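Chalcone-flavanone isomerase family protein (Arabidopsis thaliana, PDB 4DOO) binds fatty acids, preferentially saturated ones, in a chalcone-isomerase-like fold and may take part in alpha-linolenic acid metabolism in the chloroplast. Local coordinates at residues V47-D52 / I85-R90; E109-R114 / R175-L180; G153-V158 / S167-L172. All coordinates share one frame; numbering follows the deposited sequence.

Contact 1: residues V47-D52 / I85-R90; sequences VYADCD and IKMTIR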
loop_
_atom_site.group_PDB
_atom_site.type_symbol
_atom_site.label_atom_id
_atom_site.label_comp_id
_atom_site.label_asym_id
_atom_site.label_seq_id
_atom_site.Cartn_x
_atom_site.Cartn_y
_atom_site.Cartn_z
ATOM N N VAL A 47 -6.032 -1.451 0.858
ATOM C CA VAL A 47 -5.150 -2.194 -0.033
ATOM C C VAL A 47 -5.971 -3.070 -0.975
ATOM O O VAL A 47 -6.747 -3.917 -0.526
ATOM C CB VAL A 47 -4.180 -3.089 0.765
ATOM C CG1 VAL A 47 -3.217 -3.787 -0.190
ATOM C CG2 VAL A 47 -3.406 -2.250 1.780
ATOM N N TYR A 48 -5.785 -2.851 -2.278
ATOM C CA TYR A 48 -6.494 -3.585 -3.327
ATOM C C TYR A 48 -5.545 -4.463 -4.142
ATOM O O TYR A 48 -4.398 -4.094 -4.368
ATOM C CB TYR A 48 -7.168 -2.618 -4.302
ATOM C CG TYR A 48 -8.223 -1.723 -3.706
ATOM C CD1 TYR A 48 -7.874 -0.594 -2.960
ATOM C CD2 TYR A 48 -9.573 -1.992 -3.907
ATOM C CE1 TYR A 48 -8.846 0.247 -2.431
ATOM C CE2 TYR A 48 -10.558 -1.157 -3.379
ATOM C CZ TYR A 48 -10.186 -0.038 -2.646
ATOM O OH TYR A 48 -11.153 0.794 -2.123
ATOM N N ALA A 49 -6.039 -5.611 -4.591
ATOM C CA ALA A 49 -5.240 -6.528 -5.404
ATOM C C ALA A 49 -6.098 -7.087 -6.542
ATOM O O ALA A 49 -7.273 -7.388 -6.349
ATOM C CB ALA A 49 -4.703 -7.666 -4.541
ATOM N N ASP A 50 -5.505 -7.214 -7.724
ATOM C CA ASP A 50 -6.212 -7.743 -8.886
ATOM C C ASP A 50 -6.517 -9.220 -8.661
ATOM O O ASP A 50 -5.616 -10.018 -8.397
ATOM C CB ASP A 50 -5.361 -7.563 -10.148
ATOM C CG ASP A 50 -6.028 -8.132 -11.385
ATOM O OD1 ASP A 50 -5.982 -9.365 -11.583
ATOM O OD2 ASP A 50 -6.612 -7.343 -12.155
ATOM N N CYS A 51 -7.793 -9.574 -8.768
ATOM C CA CYS A 51 -8.246 -10.943 -8.548
ATOM C C CYS A 51 -7.569 -11.991 -9.411
ATOM O O CYS A 51 -7.112 -13.015 -8.903
ATOM C CB CYS A 51 -9.757 -11.032 -8.763
ATOM S SG CYS A 51 -10.699 -10.102 -7.558
ATOM N N ASP A 52 -7.517 -11.748 -10.717
ATOM C CA ASP A 52 -6.903 -12.715 -11.622
ATOM C C ASP A 52 -5.427 -12.944 -11.314
ATOM O O ASP A 52 -4.950 -14.075 -11.363
ATOM C CB ASP A 52 -7.058 -12.269 -13.078
ATOM C CG ASP A 52 -8.511 -12.217 -13.524
ATOM O OD1 ASP A 52 -9.274 -13.153 -13.205
ATOM O OD2 ASP A 52 -8.885 -11.240 -14.207
ATOM N N ILE A 85 1.660 -8.784 -9.464
ATOM C CA ILE A 85 0.255 -8.623 -9.138
ATOM C C ILE A 85 -0.072 -7.134 -9.089
ATOM O O ILE A 85 0.565 -6.376 -8.357
ATOM C CB ILE A 85 -0.066 -9.263 -7.757
ATOM C CG1 ILE A 85 0.072 -10.785 -7.849
ATOM C CG2 ILE A 85 -1.466 -8.861 -7.303
ATOM C CD1 ILE A 85 -0.039 -11.508 -6.510
ATOM N N LYS A 86 -1.048 -6.723 -9.891
ATOM C CA LYS A 86 -1.474 -5.331 -9.918
ATOM C C LYS A 86 -2.160 -5.024 -8.594
ATOM O O LYS A 86 -3.033 -5.769 -8.147
ATOM C CB LYS A 86 -2.442 -5.088 -11.077
ATOM C CG LYS A 86 -1.770 -5.138 -12.445
ATOM C CD LYS A 86 -2.742 -4.817 -13.577
ATOM C CE LYS A 86 -3.835 -5.861 -13.714
ATOM N NZ LYS A 86 -3.273 -7.210 -14.019
ATOM N N MET A 87 -1.753 -3.929 -7.969
ATOM C CA MET A 87 -2.331 -3.535 -6.700
ATOM C C MET A 87 -2.519 -2.032 -6.617
ATOM O O MET A 87 -1.907 -1.264 -7.369
ATOM C CB MET A 87 -1.428 -3.965 -5.547
ATOM C CG MET A 87 -1.108 -5.446 -5.489
ATOM S SD MET A 87 -0.176 -5.798 -3.992
ATOM C CE MET A 87 -0.284 -7.597 -3.932
ATOM N N THR A 88 -3.368 -1.620 -5.685
ATOM C CA THR A 88 -3.618 -0.206 -5.456
ATOM C C THR A 88 -3.656 0.037 -3.957
ATOM O O THR A 88 -4.228 -0.757 -3.205
ATOM C CB THR A 88 -4.976 0.258 -6.042
ATOM O OG1 THR A 88 -4.942 0.180 -7.469
ATOM C CG2 THR A 88 -5.263 1.710 -5.640
ATOM N N ILE A 89 -3.012 1.118 -3.532
ATOM C CA ILE A 89 -3.023 1.522 -2.134
ATOM C C ILE A 89 -3.701 2.887 -2.177
ATOM O O ILE A 89 -3.143 3.839 -2.719
ATOM C CB ILE A 89 -1.599 1.715 -1.549
ATOM C CG1 ILE A 89 -0.808 0.408 -1.614
ATOM C CG2 ILE A 89 -1.699 2.207 -0.107
ATOM C CD1 ILE A 89 -1.447 -0.731 -0.851
ATOM N N ARG A 90 -4.916 2.975 -1.655
ATOM C CA ARG A 90 -5.618 4.252 -1.641
ATOM C C ARG A 90 -5.500 4.889 -0.267
ATOM O O ARG A 90 -5.875 4.286 0.742
ATOM C CB ARG A 90 -7.095 4.067 -2.001
ATOM C CG ARG A 90 -7.941 5.307 -1.734
ATOM C CD ARG A 90 -9.308 5.186 -2.385
ATOM N NE ARG A 90 -9.191 5.124 -3.839
ATOM C CZ ARG A 90 -10.224 5.067 -4.671
ATOM N NH1 ARG A 90 -11.464 5.065 -4.195
ATOM N NH2 ARG A 90 -10.016 5.012 -5.980
HETATM O O HOH W 1 -5.075 -9.240 -14.719
#
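Y48 and T88 form the hydrogen-bonded pair at the middle of this antiparallel strand pairing: Y48 N donates to T88 O at 2.8 Å, and T88 N returns a bond to Y48 O at 3.0 Å. A third bond, D50 N to K86 O (2.9 Å), carries the ladder to the end of strand 39-50. On the face of V47, A49, M87 and I89, the I89 methyl CD1 fits against both branches of V47, 3.6 Å from CG1. On the other face the Y48 ring turns its edge to T88 O, and its hydroxyl bonds to P15 O. At the last bond of the ladder the D50 and K86 side chains run alongside each other; K86 bends at chi3 (-65°), turning CE to within 3.5 Å of D50 OD2, and NZ makes a long salt bridge of 3.8 Å to D50 OD2. A water accepts from K86 NZ at 2.8 Å. D50 is also the N-cap of helix 51-61, OD1 accepting from D53 N, while D53 OD1 pairs with K86 NZ. An alanine at D50 removes the carboxylate and would probably leave D53 N without its cap and K86 NZ leaning on D53 alone of the two acids. The lysine charge thus probably leans on both, D50 loosely, which would tie the strand pair to the helix start.

Contact 2: residues E109-R114 / R175-L180; sequences ESVGNR and RSILDL. With DAO (lauric acid), chain C.
The lauric acid pocket is bordered here by two helices, with S110 and L180 both lining it. S110 OG donates to the ligand oxygen O1 at 2.8 Å. Y43 and R30 also bond the fatty acid, so S110 is one of several polar groups that hold its carboxylate. L180 adds an apolar contact: its CD1 lies 3.9 Å from ligand C2 and also nears the CG2 methyl of V111. The other methyl, CD2, serves the helix contact, sitting over the centre of one face of the R114 guanidinium, 3.7 Å above its plane, and 3.6 Å from R114 CG. The R114 chain bends at chi2 (-60°), which folds CD back from an extended course. R114 NE then gives a salt-bridging hydrogen bond of 2.8 Å to D179 OD1, nearly in the guanidinium plane but on the anti lone pair of the carboxylate, the two planes 65° apart. A water links R114 NH2 to the same D179 OD1, and the other carboxylate oxygen, OD2, has a long salt bridge to R175 NH1, forming a network. Nearer the R114 backbone, CB packs on S176 CB at 3.7 Å, while S176 OG bonds to L172 O within its own helix. The axes of 109-114 and 175-180 run at 116° to each other; helix 124-131 covers V111 and I177 through F130, helix 76-82 packs on D179 through M81, and L148 of strand 145-151 meets I177.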
loop_
_atom_site.group_PDB
_atom_site.type_symbol
_atom_site.label_atom_id
_atom_site.label_comp_id
_atom_site.label_asym_id
_atom_site.label_seq_id
_atom_site.Cartn_x
_atom_site.Cartn_y
_atom_site.Cartn_z
ATOM N N GLU A 109 11.763 9.262 4.809
ATOM C CA GLU A 109 12.305 8.399 5.848
ATOM C C GLU A 109 11.732 6.980 5.755
ATOM O O GLU A 109 12.485 6.004 5.719
ATOM C CB GLU A 109 12.002 8.972 7.236
ATOM C CG GLU A 109 12.782 8.302 8.362
ATOM C CD GLU A 109 12.604 9.003 9.699
ATOM O OE1 GLU A 109 11.485 8.957 10.256
ATOM O OE2 GLU A 109 13.582 9.606 10.194
ATOM N N SER A 110 10.405 6.866 5.712
ATOM C CA SER A 110 9.761 5.553 5.643
ATOM C C SER A 110 10.132 4.799 4.366
ATOM O O SER A 110 10.562 3.647 4.416
ATOM C CB SER A 110 8.237 5.701 5.739
ATOM O OG SER A 110 7.728 6.465 4.664
ATOM N N VAL A 111 9.966 5.448 3.220
ATOM C CA VAL A 111 10.304 4.813 1.953
ATOM C C VAL A 111 11.816 4.598 1.896
ATOM O O VAL A 111 12.288 3.558 1.438
ATOM C CB VAL A 111 9.847 5.677 0.759
ATOM C CG1 VAL A 111 10.344 5.071 -0.546
ATOM C CG2 VAL A 111 8.320 5.769 0.745
ATOM N N GLY A 112 12.568 5.584 2.379
ATOM C CA GLY A 112 14.017 5.478 2.390
ATOM C C GLY A 112 14.499 4.284 3.197
ATOM O O GLY A 112 15.373 3.539 2.751
ATOM N N ASN A 113 13.931 4.107 4.387
ATOM C CA ASN A 113 14.280 2.994 5.268
ATOM C C ASN A 113 14.114 1.670 4.527
ATOM O O ASN A 113 14.948 0.768 4.639
ATOM C CB ASN A 113 13.384 3.019 6.522
ATOM C CG ASN A 113 13.518 1.760 7.391
ATOM O OD1 ASN A 113 13.012 0.685 7.046
ATOM N ND2 ASN A 113 14.199 1.894 8.528
ATOM N N ARG A 114 13.041 1.563 3.751
ATOM C CA ARG A 114 12.772 0.340 3.008
ATOM C C ARG A 114 13.676 0.151 1.796
ATOM O O ARG A 114 14.091 -0.972 1.501
ATOM C CB ARG A 114 11.298 0.291 2.597
ATOM C CG ARG A 114 10.338 0.092 3.770
ATOM C CD ARG A 114 10.623 -1.213 4.511
ATOM N NE ARG A 114 9.604 -1.539 5.508
ATOM C CZ ARG A 114 9.453 -0.915 6.672
ATOM N NH1 ARG A 114 10.255 0.087 7.007
ATOM N NH2 ARG A 114 8.499 -1.297 7.508
ATOM N N ARG A 175 8.303 -2.661 -4.404
ATOM C CA ARG A 175 8.464 -3.564 -3.272
ATOM C C ARG A 175 8.574 -2.799 -1.956
ATOM O O ARG A 175 7.933 -3.151 -0.963
ATOM C CB ARG A 175 9.726 -4.403 -3.472
ATOM C CG ARG A 175 9.857 -5.579 -2.544
ATOM C CD ARG A 175 8.792 -6.614 -2.843
ATOM N NE ARG A 175 9.160 -7.918 -2.309
ATOM C CZ ARG A 175 9.375 -8.167 -1.022
ATOM N NH1 ARG A 175 9.254 -7.204 -0.118
ATOM N NH2 ARG A 175 9.724 -9.383 -0.643
ATOM N N SER A 176 9.396 -1.755 -1.952
ATOM C CA SER A 176 9.607 -0.950 -0.753
ATOM C C SER A 176 8.331 -0.294 -0.238
ATOM O O SER A 176 8.013 -0.382 0.949
ATOM C CB SER A 176 10.663 0.124 -1.025
ATOM O OG SER A 176 11.906 -0.461 -1.372
ATOM N N ILE A 177 7.602 0.365 -1.130
ATOM C CA ILE A 177 6.367 1.031 -0.733
ATOM C C ILE A 177 5.338 0.031 -0.210
ATOM O O ILE A 177 4.782 0.218 0.870
ATOM C CB ILE A 177 5.782 1.845 -1.907
ATOM C CG1 ILE A 177 6.717 3.018 -2.221
ATOM C CG2 ILE A 177 4.401 2.372 -1.552
ATOM C CD1 ILE A 177 6.307 3.839 -3.418
ATOM N N LEU A 178 5.094 -1.034 -0.969
ATOM C CA LEU A 178 4.136 -2.053 -0.549
ATOM C C LEU A 178 4.517 -2.685 0.781
ATOM O O LEU A 178 3.648 -3.062 1.560
ATOM C CB LEU A 178 4.020 -3.154 -1.601
ATOM C CG LEU A 178 3.223 -2.843 -2.865
ATOM C CD1 LEU A 178 3.302 -4.029 -3.818
ATOM C CD2 LEU A 178 1.773 -2.551 -2.493
ATOM N N ASP A 179 5.817 -2.804 1.043
ATOM C CA ASP A 179 6.273 -3.419 2.288
ATOM C C ASP A 179 5.819 -2.645 3.519
ATOM O O ASP A 179 5.668 -3.220 4.596
ATOM C CB ASP A 179 7.802 -3.560 2.296
ATOM C CG ASP A 179 8.292 -4.481 3.404
ATOM O OD1 ASP A 179 8.814 -3.980 4.425
ATOM O OD2 ASP A 179 8.138 -5.711 3.255
ATOM N N LEU A 180 5.599 -1.342 3.359
ATOM C CA LEU A 180 5.159 -0.501 4.470
ATOM C C LEU A 180 3.755 -0.863 4.924
ATOM O O LEU A 180 3.400 -0.672 6.085
ATOM C CB LEU A 180 5.157 0.977 4.058
ATOM C CG LEU A 180 6.507 1.624 3.768
ATOM C CD1 LEU A 180 6.294 3.044 3.245
ATOM C CD2 LEU A 180 7.346 1.631 5.044
HETATM O O1 DAO C . 5.236 7.458 5.500
HETATM O O2 DAO C . 3.093 6.947 5.404
HETATM C C1 DAO C . 4.238 6.999 4.894
HETATM C C2 DAO C . 4.419 6.497 3.479
HETATM C C3 DAO C . 3.712 7.428 2.508
HETATM C C4 DAO C . 4.036 7.059 1.053
HETATM C C5 DAO C . 3.103 7.784 0.081
HETATM C C6 DAO C . 3.570 9.214 -0.179
HETATM C C7 DAO C . 2.411 10.111 -0.582
HETATM C C8 DAO C . 2.787 11.571 -0.383
HETATM C C9 DAO C . 1.599 12.485 -0.622
HETATM C C10 DAO C . 2.019 13.946 -0.498
HETATM C C11 DAO C . 1.143 14.835 -1.373
HETATM C C12 DAO C . 1.412 16.297 -1.087
HETATM O O HOH W 2 7.658 -4.349 6.938
#

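Contact 3: residues G153-V158 / S167-L172; sequences GHVLSV and SVKSHL
L156 and V168 are the hydrogen-bonded pair of an antiparallel beta hairpin at the end of the sheet, L156 N to V168 O and V168 N to L156 O both measuring 2.8 Å. Beyond them S170 N reaches H154 O at 3.2 Å. K169 NZ donates to G153 O at 3.0 Å, in the carbonyl plane and on a lone pair; the K169 side chain is extended up to CE, and chi4 (57°) bends NZ out of that line. S157 OG and S167 OG lie 2.8 Å apart. Each hydroxyl has another partner, D151 OD1 for S157 and H164 NE2 for S167. Opposite D151, H154 and V155 together make a G1 beta bulge where strand 155-160 begins. In the packing, V155 CG2 rests on K169 CG at 3.8 Å. L156 lies on the opposite face of the hairpin, against L173 of helix 171-182 and F130 of helix 124-131. S170 caps helix 171-182, its OG accepting from L173 N. H171, the first residue after the cap, lays its ring on that of H154 in an offset stack, planes 14° apart and centroids separated by 4.0 Å, with H171 CD2 over the centre of the H154 ring.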
loop_
_atom_site.group_PDB
_atom_site.type_symbol
_atom_site.label_atom_id
_atom_site.label_comp_id
_atom_site.label_asym_id
_atom_site.label_seq_id
_atom_site.Cartn_x
_atom_site.Cartn_y
_atom_site.Cartn_z
ATOM N N GLY A 153 4.594 -4.837 -14.947
ATOM C CA GLY A 153 6.014 -4.578 -15.114
ATOM C C GLY A 153 6.561 -3.768 -13.954
ATOM O O GLY A 153 7.479 -2.965 -14.118
ATOM N N HIS A 154 5.984 -3.975 -12.776
ATOM C CA HIS A 154 6.406 -3.264 -11.577
ATOM C C HIS A 154 6.648 -1.769 -11.808
ATOM O O HIS A 154 7.730 -1.242 -11.533
ATOM C CB HIS A 154 7.657 -3.927 -10.992
ATOM C CG HIS A 154 7.425 -5.332 -10.528
ATOM N ND1 HIS A 154 7.237 -6.383 -11.399
ATOM C CD2 HIS A 154 7.295 -5.850 -9.283
ATOM C CE1 HIS A 154 7.001 -7.487 -10.712
ATOM N NE2 HIS A 154 7.030 -7.192 -9.426
ATOM N N VAL A 155 5.625 -1.097 -12.327
ATOM C CA VAL A 155 5.685 0.335 -12.569
ATOM C C VAL A 155 4.826 0.992 -11.494
ATOM O O VAL A 155 3.647 0.663 -11.355
ATOM C CB VAL A 155 5.113 0.706 -13.953
ATOM C CG1 VAL A 155 4.992 2.227 -14.080
ATOM C CG2 VAL A 155 6.012 0.151 -15.051
ATOM N N LEU A 156 5.417 1.906 -10.731
ATOM C CA LEU A 156 4.683 2.596 -9.674
ATOM C C LEU A 156 4.056 3.880 -10.195
ATOM O O LEU A 156 4.763 4.787 -10.625
ATOM C CB LEU A 156 5.613 2.944 -8.512
ATOM C CG LEU A 156 4.907 3.723 -7.398
ATOM C CD1 LEU A 156 4.201 2.746 -6.476
ATOM C CD2 LEU A 156 5.912 4.553 -6.627
ATOM N N SER A 157 2.731 3.957 -10.156
ATOM C CA SER A 157 2.033 5.150 -10.616
ATOM C C SER A 157 1.309 5.820 -9.460
ATOM O O SER A 157 0.795 5.146 -8.565
ATOM C CB SER A 157 1.034 4.793 -11.715
ATOM O OG SER A 157 1.704 4.272 -12.848
ATOM N N VAL A 158 1.269 7.146 -9.489
ATOM C CA VAL A 158 0.615 7.918 -8.441
ATOM C C VAL A 158 -0.416 8.892 -8.992
ATOM O O VAL A 158 -0.161 9.608 -9.962
ATOM C CB VAL A 158 1.640 8.737 -7.626
ATOM C CG1 VAL A 158 0.924 9.499 -6.508
ATOM C CG2 VAL A 158 2.710 7.818 -7.056
ATOM N N SER A 167 4.832 8.390 -12.967
ATOM C CA SER A 167 5.148 6.999 -12.701
ATOM C C SER A 167 6.652 6.806 -12.603
ATOM O O SER A 167 7.436 7.637 -13.071
ATOM C CB SER A 167 4.617 6.101 -13.823
ATOM O OG SER A 167 3.241 6.322 -14.071
ATOM N N VAL A 168 7.039 5.697 -11.986
ATOM C CA VAL A 168 8.437 5.326 -11.826
ATOM C C VAL A 168 8.508 3.815 -12.009
ATOM O O VAL A 168 7.866 3.061 -11.275
ATOM C CB VAL A 168 8.976 5.698 -10.417
ATOM C CG1 VAL A 168 10.409 5.200 -10.255
ATOM C CG2 VAL A 168 8.930 7.212 -10.219
ATOM N N LYS A 169 9.264 3.378 -13.010
ATOM C CA LYS A 169 9.414 1.956 -13.268
ATOM C C LYS A 169 10.564 1.473 -12.395
ATOM O O LYS A 169 11.723 1.795 -12.650
ATOM C CB LYS A 169 9.729 1.705 -14.745
ATOM C CG LYS A 169 9.816 0.232 -15.100
ATOM C CD LYS A 169 10.171 0.023 -16.559
ATOM C CE LYS A 169 10.254 -1.460 -16.872
ATOM N NZ LYS A 169 8.978 -2.160 -16.547
ATOM N N SER A 170 10.237 0.714 -11.355
ATOM C CA SER A 170 11.249 0.206 -10.441
ATOM C C SER A 170 10.684 -0.895 -9.558
ATOM O O SER A 170 9.788 -0.662 -8.749
ATOM C CB SER A 170 11.790 1.345 -9.567
ATOM O OG SER A 170 12.594 0.854 -8.500
ATOM N N HIS A 171 11.211 -2.100 -9.729
ATOM C CA HIS A 171 10.776 -3.240 -8.937
ATOM C C HIS A 171 11.092 -2.935 -7.473
ATOM O O HIS A 171 10.301 -3.225 -6.575
ATOM C CB HIS A 171 11.530 -4.494 -9.391
ATOM C CG HIS A 171 11.017 -5.762 -8.787
ATOM N ND1 HIS A 171 11.041 -6.007 -7.430
ATOM C CD2 HIS A 171 10.475 -6.864 -9.358
ATOM C CE1 HIS A 171 10.535 -7.204 -7.192
ATOM N NE2 HIS A 171 10.184 -7.745 -8.345
ATOM N N LEU A 172 12.254 -2.329 -7.245
ATOM C CA LEU A 172 12.687 -1.981 -5.895
ATOM C C LEU A 172 11.729 -1.011 -5.201
ATOM O O LEU A 172 11.321 -1.238 -4.059
ATOM C CB LEU A 172 14.093 -1.374 -5.941
ATOM C CG LEU A 172 14.651 -0.860 -4.616
ATOM C CD1 LEU A 172 14.693 -1.991 -3.601
ATOM C CD2 LEU A 172 16.046 -0.287 -4.844
#

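Overall arrangement
From the N terminus, contact 1 comes first: strand 39-50 leads through the largely helical connection 53-84 and returns antiparallel as strand 87-93. Helix 100-118 follows and opens contact 2, whose loop closes only at helix 171-182. Contact 3, the hairpin 155-160/163-169, is nested inside that loop, while contact 1 closes before either opens. Contacts 1 and 3 belong to the same antiparallel sheet, with strand 145-151 between them and centres about 14 Å apart. Helix 171-182 ties the three together: its L178 packs on M87 and I89 of contact 1, and its I177 on L156 of contact 3, so sheet and ligand-lining helix share one core.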